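Local coordinates for protein phosphoribosyl-aminoimidazole carboxylase (Aspergillus clavatus, PDB 3K5I) that probably converts 5-aminoimidazole ribonucleotide to its N5-carboxy derivative at the expense of ATP, as an ATP-grasp synthetase of purine biosynthesis, at residues 104-108 and 109-113. Sequence-based numbering, arbitrary orientation.
Sequences EVASE and VKIEP
Val105 and Val109 meet across a tight turn in which the amide of Glu108 donates to the carbonyl of Val105, N to O 2.7 Å, after which the chain straightens at Val109 (phi -166°, psi 159°). Of the Val109 methyls, CG1 is set between its own backbone N and carbonyl carbon (chi1 65°), and this rotation brings it back over the turn, 3.9 Å from the O of Val105. Further along, the CD1 methyl at the end of Ile111 comes against the backbone of Ala106, 3.7 Å from CA, with the CB of Ala106 only slightly farther at 4.0 Å. The turn joins the helix to the second strand of a beta-alpha-beta crossover, right-handed as a rule in such folds: strand 89-92 leads through helix 99-105 to strand 110-111, which lies at the edge of the parallel sheet in the preATP-grasp domain and pairs with Val90 through Lys110 and Glu112. Val105 rests on Arg81 and Ala84 of helix 77-84, and Val109 on Ala84 and on Val90 of the neighbouring strand. Outward, the poorly ordered Glu108 has a long, weak ion pair with Lys85.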
# COMPACT_ATOMS: atom_id res chain seq x y z
N GLU A 104 31.10 15.34 -5.79
CA GLU A 104 31.26 16.76 -5.62
C GLU A 104 30.45 17.32 -4.50
O GLU A 104 30.88 18.26 -3.82
CB GLU A 104 30.65 17.48 -6.81
CG GLU A 104 31.46 18.60 -7.38
CD GLU A 104 31.41 18.47 -8.89
OE1 GLU A 104 32.47 18.21 -9.49
OE2 GLU A 104 30.30 18.55 -9.46
N VAL A 105 29.26 16.76 -4.34
CA VAL A 105 28.41 17.29 -3.29
C VAL A 105 28.44 16.54 -1.96
O VAL A 105 27.66 16.86 -1.05
CB VAL A 105 27.01 17.63 -3.80
CG1 VAL A 105 27.11 18.85 -4.72
CG2 VAL A 105 26.43 16.43 -4.56
N ALA A 106 29.34 15.55 -1.90
CA ALA A 106 29.51 14.72 -0.71
C ALA A 106 29.63 15.54 0.58
O ALA A 106 29.26 15.13 1.67
CB ALA A 106 30.65 13.79 -0.93
N SER A 107 30.12 16.76 0.46
CA SER A 107 30.28 17.66 1.58
C SER A 107 29.01 18.42 2.03
O SER A 107 28.99 19.03 3.10
CB SER A 107 31.31 18.71 1.13
OG SER A 107 32.19 18.13 0.17
N GLU A 108 27.98 18.40 1.18
CA GLU A 108 26.72 19.11 1.46
C GLU A 108 25.48 18.29 1.90
O GLU A 108 24.44 18.84 2.30
CB GLU A 108 26.44 20.05 0.28
CG GLU A 108 27.18 21.42 0.39
CD GLU A 108 28.44 21.62 -0.49
OE1 GLU A 108 28.94 22.77 -0.56
OE2 GLU A 108 28.95 20.65 -1.10
N VAL A 109 25.60 16.97 1.84
CA VAL A 109 24.51 16.11 2.21
C VAL A 109 25.10 14.71 2.35
O VAL A 109 26.19 14.39 1.83
CB VAL A 109 23.46 16.11 1.10
CG1 VAL A 109 24.09 15.51 -0.13
CG2 VAL A 109 22.18 15.38 1.55
N LYS A 110 24.38 13.88 3.09
CA LYS A 110 24.81 12.48 3.26
C LYS A 110 24.36 11.74 2.01
O LYS A 110 23.36 12.12 1.38
CB LYS A 110 24.10 11.76 4.43
CG LYS A 110 24.55 12.11 5.84
CD LYS A 110 23.27 12.42 6.64
CE LYS A 110 23.35 12.20 8.17
NZ LYS A 110 22.10 12.61 8.92
N ILE A 111 25.11 10.69 1.69
CA ILE A 111 24.72 9.92 0.49
C ILE A 111 24.57 8.47 0.85
O ILE A 111 25.52 7.87 1.28
CB ILE A 111 25.65 10.08 -0.75
CG1 ILE A 111 25.86 11.59 -1.07
CG2 ILE A 111 25.12 9.15 -1.93
CD1 ILE A 111 27.20 12.06 -1.82
N GLU A 112 23.42 7.87 0.62
CA GLU A 112 23.32 6.46 0.97
C GLU A 112 22.44 5.72 -0.04
O GLU A 112 21.30 6.11 -0.32
CB GLU A 112 22.72 6.37 2.39
CG GLU A 112 23.49 7.02 3.58
CD GLU A 112 24.87 6.40 3.86
OE1 GLU A 112 25.29 5.47 3.17
OE2 GLU A 112 25.60 6.87 4.75
N PRO A 113 22.95 4.63 -0.59
CA PRO A 113 24.31 4.15 -0.31
C PRO A 113 25.45 5.04 -0.89
O PRO A 113 25.27 6.02 -1.64
CB PRO A 113 24.28 2.73 -0.92
CG PRO A 113 23.38 2.89 -2.15
CD PRO A 113 22.31 3.90 -1.71